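Local coordinates for putative transcriptional regulator (Streptomyces coelicolor, PDB 2ZB9), which belongs to the TetR family of helix-turn-helix regulators and probably binds operator DNA to control transcription, at the interface of chains A and B. Coordinates in Å, arbitrary orientation; residue numbers count along the deposited sequence, not the author numbering. Chains: chain A/B, Putative transcriptional regulator.

The four contacts are pieces of one two-fold symmetric interface built mainly from helices 163-179 and 187-199 of both chains, the TetR-type dimerisation surface. Contact 4 lies where the two copies of helix 163-179 cross, with its C-alpha centre about 13 Å from those of contacts 1 and 2. Contacts 1 and 4 share A:Gln169. Contact 3, about 9 Å from contact 1, holds the C-terminal end of the interface, whereas contact 2, about 24 Å from contact 3, brings in helix 126-153. Together they probably fix how the two DNA-binding domains are held relative to each other.

Contact 1: the interface of chains A and B. Residues chain A 158, 161, 166, 169, 197; chain B 196, 201.
B:Val201, just beyond the end of helix 187-199, packs against A:Arg158, A:Val161, A:Leu166 and A:Leu197. From its CB, which lies 4.0 Å from A:Val161 CG2, the side chain forks. Branch CG1, anti to the carbonyl carbon (chi1 -56°), reaches A:Leu166 CD2 at 3.5 Å, the two side chains running antiparallel past one another. Branch CG2 rests against the backbone carbonyl of A:Leu197, 3.5 Å from its O. The backbone of B:Val201 is gripped at both ends: its N donates to A:Leu197 O at 2.8 Å, and its O accepts from A:Arg158 N. Five residues earlier, within helix 187-199, the amide of B:Asn196 reaches both ways. Its ND2 donates to A:Gln169 OE1 at 3.2 Å, with the acceptor close to the plane of the B:Asn196 amide and the two amide planes turned 38° apart. Its OD1 lies 2.6 Å from water 1, which also bonds A:Arg158 NH2 from the guanidinium edge. The bend of the arginine chain at chi3 (-72°) brings the guanidinium over A:Val161 CG2, which lies against one face near its rim. The site packs the segment after helix 187-199 of one subunit against apolar and polar groups of the other, and probably helps to hold the dimer together.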
loop_
_atom_site.group_PDB
_atom_site.type_symbol
_atom_site.label_atom_id
_atom_site.label_comp_id
_atom_site.label_asym_id
_atom_site.label_seq_id
_atom_site.Cartn_x
_atom_site.Cartn_y
_atom_site.Cartn_z
ATOM N N ARG A 158 -18.942 2.838 -16.243
ATOM C CA ARG A 158 -19.620 4.123 -16.397
ATOM C C ARG A 158 -18.626 5.150 -16.918
ATOM O O ARG A 158 -17.469 5.170 -16.511
ATOM C CB ARG A 158 -20.249 4.566 -15.066
ATOM C CG ARG A 158 -21.369 3.626 -14.617
ATOM C CD ARG A 158 -22.168 4.134 -13.416
ATOM N NE ARG A 158 -21.435 4.072 -12.152
ATOM C CZ ARG A 158 -20.772 5.093 -11.621
ATOM N NH1 ARG A 158 -20.744 6.263 -12.245
ATOM N NH2 ARG A 158 -20.152 4.952 -10.455
ATOM N N VAL A 161 -16.461 7.508 -14.466
ATOM C CA VAL A 161 -15.604 6.893 -13.468
ATOM C C VAL A 161 -14.136 7.192 -13.753
ATOM O O VAL A 161 -13.674 7.100 -14.892
ATOM C CB VAL A 161 -15.832 5.356 -13.411
ATOM C CG1 VAL A 161 -14.746 4.682 -12.589
ATOM C CG2 VAL A 161 -17.196 5.063 -12.790
ATOM N N LEU A 166 -9.760 3.466 -9.491
ATOM C CA LEU A 166 -9.969 2.017 -9.527
ATOM C C LEU A 166 -8.656 1.282 -9.295
ATOM O O LEU A 166 -8.607 0.286 -8.580
ATOM C CB LEU A 166 -10.555 1.586 -10.872
ATOM C CG LEU A 166 -11.900 2.194 -11.276
ATOM C CD1 LEU A 166 -12.315 1.630 -12.632
ATOM C CD2 LEU A 166 -12.963 1.868 -10.220
ATOM N N GLN A 169 -8.104 0.789 -5.837
ATOM C CA GLN A 169 -9.089 -0.066 -5.188
ATOM C C GLN A 169 -8.962 -1.529 -5.580
ATOM O O GLN A 169 -9.688 -2.383 -5.068
ATOM C CB GLN A 169 -10.500 0.460 -5.456
ATOM C CG GLN A 169 -10.755 1.783 -4.738
ATOM C CD GLN A 169 -12.175 2.274 -4.897
ATOM O OE1 GLN A 169 -12.582 2.682 -5.977
ATOM N NE2 GLN A 169 -12.938 2.232 -3.815
ATOM N N LEU A 197 -16.439 -3.851 -6.661
ATOM C CA LEU A 197 -16.284 -2.685 -7.509
ATOM C C LEU A 197 -17.228 -2.666 -8.704
ATOM O O LEU A 197 -17.925 -1.680 -8.939
ATOM C CB LEU A 197 -14.838 -2.625 -7.982
ATOM C CG LEU A 197 -14.097 -1.301 -7.862
ATOM C CD1 LEU A 197 -14.528 -0.533 -6.620
ATOM C CD2 LEU A 197 -12.610 -1.612 -7.834
ATOM N N ASN B 196 -17.627 4.788 -5.833
ATOM C CA ASN B 196 -17.346 3.652 -6.710
ATOM C C ASN B 196 -17.807 2.360 -6.053
ATOM O O ASN B 196 -18.430 1.511 -6.677
ATOM C CB ASN B 196 -15.846 3.502 -6.988
ATOM C CG ASN B 196 -15.304 4.553 -7.936
ATOM O OD1 ASN B 196 -16.047 5.180 -8.689
ATOM N ND2 ASN B 196 -13.993 4.731 -7.916
ATOM N N VAL B 201 -19.051 0.488 -10.350
ATOM C CA VAL B 201 -18.578 1.236 -11.510
ATOM C C VAL B 201 -19.127 0.777 -12.866
ATOM O O VAL B 201 -18.728 1.302 -13.908
ATOM C CB VAL B 201 -17.034 1.239 -11.563
ATOM C CG1 VAL B 201 -16.479 1.802 -10.257
ATOM C CG2 VAL B 201 -16.509 -0.168 -11.801
HETATM O O HOH W 1 -18.361 6.343 -8.740
#

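Contact 2: the interface of chains A and B. Residues chain A 133, 137-138, 141; chain B 176-177, 180, 182-183.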
loop_
_atom_site.group_PDB
_atom_site.type_symbol
_atom_site.label_atom_id
_atom_site.label_comp_id
_atom_site.label_asym_id
_atom_site.label_seq_id
_atom_site.Cartn_x
_atom_site.Cartn_y
_atom_site.Cartn_z
ATOM N N ARG A 133 8.858 4.755 -8.921
ATOM C CA ARG A 133 7.784 5.284 -9.758
ATOM C C ARG A 133 8.171 5.308 -11.240
ATOM O O ARG A 133 7.420 4.843 -12.100
ATOM C CB ARG A 133 7.409 6.709 -9.319
ATOM C CG ARG A 133 6.741 6.803 -7.943
ATOM C CD ARG A 133 6.054 8.160 -7.742
ATOM N NE ARG A 133 7.009 9.259 -7.604
ATOM C CZ ARG A 133 7.714 9.505 -6.501
ATOM N NH1 ARG A 133 7.571 8.733 -5.430
ATOM N NH2 ARG A 133 8.569 10.521 -6.466
ATOM N N SER A 137 6.118 1.394 -10.819
ATOM C CA SER A 137 4.723 1.758 -10.585
ATOM C C SER A 137 4.028 2.668 -11.591
ATOM O O SER A 137 2.877 2.413 -11.946
ATOM C CB SER A 137 4.550 2.330 -9.168
ATOM O OG SER A 137 5.272 3.532 -8.994
ATOM N N ALA A 138 4.693 3.724 -12.049
ATOM C CA ALA A 138 4.049 4.621 -13.004
ATOM C C ALA A 138 3.594 3.865 -14.246
ATOM O O ALA A 138 2.472 4.051 -14.717
ATOM C CB ALA A 138 4.988 5.760 -13.400
ATOM N N ARG A 141 0.742 1.313 -13.500
ATOM C CA ARG A 141 -0.501 2.073 -13.427
ATOM C C ARG A 141 -1.065 2.427 -14.787
ATOM O O ARG A 141 -2.264 2.287 -15.017
ATOM C CB ARG A 141 -0.299 3.375 -12.667
ATOM C CG ARG A 141 -0.366 3.242 -11.181
ATOM C CD ARG A 141 -0.673 4.596 -10.581
ATOM N NE ARG A 141 -0.856 4.478 -9.150
ATOM C CZ ARG A 141 -1.998 4.695 -8.518
ATOM N NH1 ARG A 141 -3.090 5.054 -9.186
ATOM N NH2 ARG A 141 -2.040 4.535 -7.207
ATOM N N HIS B 176 -2.157 3.178 -0.009
ATOM C CA HIS B 176 -1.403 2.906 -1.221
ATOM C C HIS B 176 -0.897 4.169 -1.918
ATOM O O HIS B 176 0.278 4.249 -2.278
ATOM C CB HIS B 176 -2.246 2.074 -2.190
ATOM C CG HIS B 176 -1.524 1.704 -3.443
ATOM N ND1 HIS B 176 -1.873 2.205 -4.678
ATOM C CD2 HIS B 176 -0.464 0.888 -3.652
ATOM C CE1 HIS B 176 -1.061 1.709 -5.596
ATOM N NE2 HIS B 176 -0.197 0.908 -5.000
ATOM N N ARG B 177 -1.775 5.147 -2.123
ATOM C CA ARG B 177 -1.354 6.387 -2.773
ATOM C C ARG B 177 -0.340 7.134 -1.927
ATOM O O ARG B 177 0.496 7.869 -2.454
ATOM C CB ARG B 177 -2.543 7.300 -3.062
ATOM C CG ARG B 177 -3.366 6.846 -4.242
ATOM C CD ARG B 177 -4.161 7.991 -4.836
ATOM N NE ARG B 177 -4.813 7.571 -6.069
ATOM C CZ ARG B 177 -5.508 8.374 -6.865
ATOM N NH1 ARG B 177 -5.649 9.659 -6.562
ATOM N NH2 ARG B 177 -6.062 7.884 -7.966
ATOM N N ILE B 180 3.035 5.005 -2.258
ATOM C CA ILE B 180 3.542 5.099 -3.625
ATOM C C ILE B 180 2.783 6.262 -4.261
ATOM O O ILE B 180 1.797 6.066 -4.968
ATOM C CB ILE B 180 3.250 3.795 -4.398
ATOM C CG1 ILE B 180 3.624 2.589 -3.529
ATOM C CG2 ILE B 180 4.058 3.760 -5.702
ATOM C CD1 ILE B 180 3.243 1.237 -4.135
ATOM N N ASP B 182 2.149 8.164 -6.878
ATOM C CA ASP B 182 2.104 8.429 -8.317
ATOM C C ASP B 182 0.921 9.365 -8.574
ATOM O O ASP B 182 0.904 10.114 -9.555
ATOM C CB ASP B 182 1.891 7.135 -9.116
ATOM C CG ASP B 182 3.162 6.304 -9.252
ATOM O OD1 ASP B 182 4.175 6.841 -9.753
ATOM O OD2 ASP B 182 3.143 5.115 -8.866
ATOM N N GLU B 183 -0.065 9.305 -7.679
ATOM C CA GLU B 183 -1.278 10.120 -7.768
ATOM C C GLU B 183 -1.546 10.804 -6.428
ATOM O O GLU B 183 -1.184 10.284 -5.370
ATOM C CB GLU B 183 -2.477 9.242 -8.153
ATOM C CG GLU B 183 -2.425 8.673 -9.567
ATOM C CD GLU B 183 -2.459 9.750 -10.637
ATOM O OE1 GLU B 183 -2.904 10.879 -10.337
ATOM O OE2 GLU B 183 -2.053 9.468 -11.786
HETATM O O HOH W 2 1.020 4.140 -7.176
#
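Helix 126-153 of chain A meets the C-terminal part of helix 163-179 of chain B and the loop that follows it, at the edge of a TetR-family dimer interface. B:Asp182, in that loop, points its carboxylate at A:Ser137. The serine OG donates to B:Asp182 OD2 at 2.7 Å; OD2 accepts with its syn lone pair. A chi1 of 64° places this hydroxyl between the serine's own backbone N and carbonyl carbon, turned towards the aspartate. B:Ile180 CG2 packs 3.8 Å from A:Ser137 CB. The other carboxylate oxygen, OD1, lies beside the aliphatic part of A:Arg133, whose guanidinium NE stays 4.3 Å from it and makes no salt bridge. A:Arg141 stretches out from CG to NE across the CB of B:Asp182, whose nearby carboxylate would probably help balance the arginine's charge, although B:Arg177, of like charge, is also close. NE and NH2 of A:Arg141 both bond water 2, which sits in plane at the guanidinium edge, 2.7 Å from NE. This water also bonds B:Ile180 O and B:Asp182 OD2, so the water bridges arginine and aspartate. Beyond it, A:Arg141 NH2 comes to 3.4 Å from B:His176 CE1, the guanidinium and imidazole planes 24° apart. A:Arg141 NH1 lies alongside B:Glu183 CG at 3.7 Å.

Contact 3: the interface of chains A and B. Residues chain A 196, 200-202; chain B 197-200.
A chi1 of -58° in A:Val201 sets CG1 anti to its carbonyl carbon and CG2 between backbone N and carbonyl carbon, turning CG2 onto the end of helix 187-199 of chain B; in A:Cys202, chi1 of -68° swings SG towards the same helix end. CG2 of A:Val201 sits 3.4 Å from B:Leu197 O, the oxygen to which the valine backbone N donates at 2.9 Å. This bond is the two-fold twin of the one from B:Val201 N to A:Leu197 O. Next along, A:Cys202 SG lies 3.3 Å from B:Leu198 O, at most a weak hydrogen bond. B:Leu198 brings its CD2 branch up to both residues: it is 3.6 Å from A:Cys202 SG and 3.9 Å from A:Val201 CG2, with the valine and leucine side chains crossing at a slant. The isobutyl group of B:Leu197 reaches in another direction, its CD1 meeting A:Asn196 CB at 4.0 Å. Between these flanks the backbones come together at the glycines, where A:Gly200 CA and B:Gly200 CA are 3.5 Å apart, an approach without intervening side chains. By laying the segment past helix 187-199 of one chain on the helix end of the other, the site probably helps to seal this end of the dimer interface.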
loop_
_atom_site.group_PDB
_atom_site.type_symbol
_atom_site.label_atom_id
_atom_site.label_comp_id
_atom_site.label_asym_id
_atom_site.label_seq_id
_atom_site.Cartn_x
_atom_site.Cartn_y
_atom_site.Cartn_z
ATOM N N ASN A 196 -17.043 -6.467 -5.868
ATOM C CA ASN A 196 -17.485 -5.317 -5.077
ATOM C C ASN A 196 -17.520 -4.061 -5.926
ATOM O O ASN A 196 -18.492 -3.310 -5.923
ATOM C CB ASN A 196 -16.546 -5.061 -3.898
ATOM C CG ASN A 196 -16.682 -6.091 -2.805
ATOM O OD1 ASN A 196 -17.688 -6.793 -2.721
ATOM N ND2 ASN A 196 -15.677 -6.169 -1.939
ATOM N N GLY A 200 -20.914 -3.250 -7.097
ATOM C CA GLY A 200 -21.309 -2.349 -6.027
ATOM C C GLY A 200 -21.619 -3.178 -4.796
ATOM O O GLY A 200 -21.889 -4.372 -4.920
ATOM N N VAL A 201 -21.588 -2.562 -3.613
ATOM C CA VAL A 201 -21.852 -3.287 -2.374
ATOM C C VAL A 201 -23.182 -2.944 -1.705
ATOM O O VAL A 201 -23.437 -3.360 -0.577
ATOM C CB VAL A 201 -20.713 -3.074 -1.350
ATOM C CG1 VAL A 201 -19.383 -3.532 -1.950
ATOM C CG2 VAL A 201 -20.644 -1.619 -0.938
ATOM N N CYS A 202 -24.023 -2.181 -2.396
ATOM C CA CYS A 202 -25.333 -1.817 -1.866
ATOM C C CYS A 202 -26.417 -2.646 -2.544
ATOM O O CYS A 202 -26.328 -2.950 -3.734
ATOM C CB CYS A 202 -25.616 -0.333 -2.091
ATOM S SG CYS A 202 -24.561 0.734 -1.120
ATOM N N LEU B 197 -17.484 2.227 -4.777
ATOM C CA LEU B 197 -17.801 1.029 -4.021
ATOM C C LEU B 197 -19.287 0.858 -3.699
ATOM O O LEU B 197 -19.846 -0.223 -3.895
ATOM C CB LEU B 197 -16.957 1.026 -2.745
ATOM C CG LEU B 197 -16.343 -0.284 -2.249
ATOM C CD1 LEU B 197 -15.807 -1.119 -3.408
ATOM C CD2 LEU B 197 -15.236 0.050 -1.261
ATOM N N LEU B 198 -19.934 1.917 -3.227
ATOM C CA LEU B 198 -21.350 1.825 -2.886
ATOM C C LEU B 198 -22.249 1.658 -4.105
ATOM O O LEU B 198 -23.169 0.838 -4.097
ATOM C CB LEU B 198 -21.792 3.057 -2.087
ATOM C CG LEU B 198 -21.151 3.246 -0.705
ATOM C CD1 LEU B 198 -21.736 4.475 -0.030
ATOM C CD2 LEU B 198 -21.404 2.017 0.150
ATOM N N ASP B 199 -21.978 2.428 -5.156
ATOM C CA ASP B 199 -22.785 2.364 -6.367
ATOM C C ASP B 199 -22.239 1.436 -7.461
ATOM O O ASP B 199 -22.957 1.101 -8.408
ATOM C CB ASP B 199 -22.967 3.771 -6.944
ATOM C CG ASP B 199 -23.510 4.755 -5.920
ATOM O OD1 ASP B 199 -24.369 4.357 -5.108
ATOM O OD2 ASP B 199 -23.086 5.929 -5.929
ATOM N N GLY B 200 -20.981 1.021 -7.339
ATOM C CA GLY B 200 -20.398 0.158 -8.355
ATOM C C GLY B 200 -19.991 0.989 -9.557
ATOM O O GLY B 200 -20.530 2.073 -9.773
#

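Contact 4: the interface of chains A and B. Residues chain A 168-169, 172-173, 176, 189; chain B 168-169, 172-173.
Both copies of helix 163-179 depart from regular helical geometry at Gln169, where psi is near zero (-3° in A:Gln169), and the carbonyl O of this residue is the atom that takes the partner's bond; the departure may help to present it. B:Gln169 NE2 donates to A:Gln169 O at 3.0 Å, and A:Gln169 NE2 returns the bond to B:Gln169 O over the same distance. Each acceptor lies nearly in the amide plane of its donor, while each donor is tilted from the carbonyl plane. The reciprocal bonds clasp the pair across the two-fold axis and help fix the rotation of both amides. In B:Gln169 the chain runs extended beyond CG, carrying NE2 to the opposing backbone. The small residues alongside probably help the helices come close: B:Ala173 CB packs 3.8 Å from A:Asp168 CB, and A:Ala173 CB touches the backbone carbonyl of B:Asp168. A:His176, with CG anti to its own backbone N (chi1 178°), inserts its imidazole beside the partner helix. One ring face receives B:Gly172 CA, 3.6 Å from the ring centroid in a CH-pi contact and displaced towards the rim. At the ring edge, ND1 donates to B:Asp168, so the same histidine is held by its face and by its edge. The carboxylate is turned 57° from the imidazole. B:Asp168 OD1 accepts through its anti lone pair, 2.9 Å from A:His176 ND1 and in the plane of the ring.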
loop_
_atom_site.group_PDB
_atom_site.type_symbol
_atom_site.label_atom_id
_atom_site.label_comp_id
_atom_site.label_asym_id
_atom_site.label_seq_id
_atom_site.Cartn_x
_atom_site.Cartn_y
_atom_site.Cartn_z
ATOM N N ASP A 168 -6.221 1.976 -7.447
ATOM C CA ASP A 168 -5.942 1.882 -6.018
ATOM C C ASP A 168 -6.913 0.975 -5.280
ATOM O O ASP A 168 -6.589 0.455 -4.215
ATOM C CB ASP A 168 -5.969 3.273 -5.391
ATOM C CG ASP A 168 -4.845 4.150 -5.899
ATOM O OD1 ASP A 168 -3.669 3.850 -5.578
ATOM O OD2 ASP A 168 -5.139 5.123 -6.626
ATOM N N GLN A 169 -8.104 0.789 -5.837
ATOM C CA GLN A 169 -9.089 -0.066 -5.188
ATOM C C GLN A 169 -8.962 -1.529 -5.580
ATOM O O GLN A 169 -9.688 -2.383 -5.068
ATOM C CB GLN A 169 -10.500 0.460 -5.456
ATOM C CG GLN A 169 -10.755 1.783 -4.738
ATOM C CD GLN A 169 -12.175 2.274 -4.897
ATOM O OE1 GLN A 169 -12.582 2.682 -5.977
ATOM N NE2 GLN A 169 -12.938 2.232 -3.815
ATOM N N GLY A 172 -3.953 -1.567 -5.416
ATOM C CA GLY A 172 -3.588 -0.882 -4.187
ATOM C C GLY A 172 -4.064 -1.637 -2.956
ATOM O O GLY A 172 -3.355 -1.705 -1.951
ATOM N N ALA A 173 -5.273 -2.193 -3.038
ATOM C CA ALA A 173 -5.865 -2.970 -1.944
ATOM C C ALA A 173 -5.019 -4.204 -1.656
ATOM O O ALA A 173 -4.857 -4.598 -0.502
ATOM C CB ALA A 173 -7.291 -3.398 -2.309
ATOM N N HIS A 176 -1.732 -3.172 -0.067
ATOM C CA HIS A 176 -1.972 -2.833 1.328
ATOM C C HIS A 176 -2.062 -4.053 2.228
ATOM O O HIS A 176 -1.457 -4.089 3.303
ATOM C CB HIS A 176 -3.243 -1.996 1.462
ATOM C CG HIS A 176 -3.586 -1.647 2.874
ATOM N ND1 HIS A 176 -4.617 -2.249 3.561
ATOM C CD2 HIS A 176 -3.023 -0.763 3.734
ATOM C CE1 HIS A 176 -4.676 -1.750 4.783
ATOM N NE2 HIS A 176 -3.721 -0.847 4.913
ATOM N N PHE A 189 -10.226 -13.159 -1.773
ATOM C CA PHE A 189 -9.955 -11.743 -1.614
ATOM C C PHE A 189 -9.950 -11.091 -2.996
ATOM O O PHE A 189 -10.649 -10.106 -3.239
ATOM C CB PHE A 189 -8.603 -11.560 -0.920
ATOM C CG PHE A 189 -8.107 -10.147 -0.911
ATOM C CD1 PHE A 189 -8.877 -9.125 -0.376
ATOM C CD2 PHE A 189 -6.847 -9.843 -1.418
ATOM C CE1 PHE A 189 -8.402 -7.815 -0.345
ATOM C CE2 PHE A 189 -6.360 -8.537 -1.392
ATOM C CZ PHE A 189 -7.142 -7.522 -0.852
ATOM N N ASP B 168 -9.777 -2.617 2.836
ATOM C CA ASP B 168 -8.626 -2.492 1.950
ATOM C C ASP B 168 -8.937 -1.648 0.710
ATOM O O ASP B 168 -8.058 -0.975 0.172
ATOM C CB ASP B 168 -8.135 -3.879 1.532
ATOM C CG ASP B 168 -7.633 -4.686 2.706
ATOM O OD1 ASP B 168 -6.639 -4.258 3.336
ATOM O OD2 ASP B 168 -8.233 -5.740 3.012
ATOM N N GLN B 169 -10.191 -1.673 0.272
ATOM C CA GLN B 169 -10.600 -0.910 -0.902
ATOM C C GLN B 169 -10.949 0.532 -0.573
ATOM O O GLN B 169 -11.248 1.333 -1.458
ATOM C CB GLN B 169 -11.788 -1.586 -1.571
ATOM C CG GLN B 169 -11.427 -2.894 -2.226
ATOM C CD GLN B 169 -12.568 -3.467 -3.028
ATOM O OE1 GLN B 169 -13.563 -3.933 -2.470
ATOM N NE2 GLN B 169 -12.436 -3.431 -4.347
ATOM N N GLY B 172 -7.256 1.153 2.616
ATOM C CA GLY B 172 -6.104 0.556 1.958
ATOM C C GLY B 172 -5.681 1.345 0.728
ATOM O O GLY B 172 -4.496 1.559 0.496
ATOM N N ALA B 173 -6.660 1.778 -0.058
ATOM C CA ALA B 173 -6.403 2.551 -1.264
ATOM C C ALA B 173 -5.698 3.856 -0.922
ATOM O O ALA B 173 -4.787 4.274 -1.632
ATOM C CB ALA B 173 -7.712 2.839 -1.994
#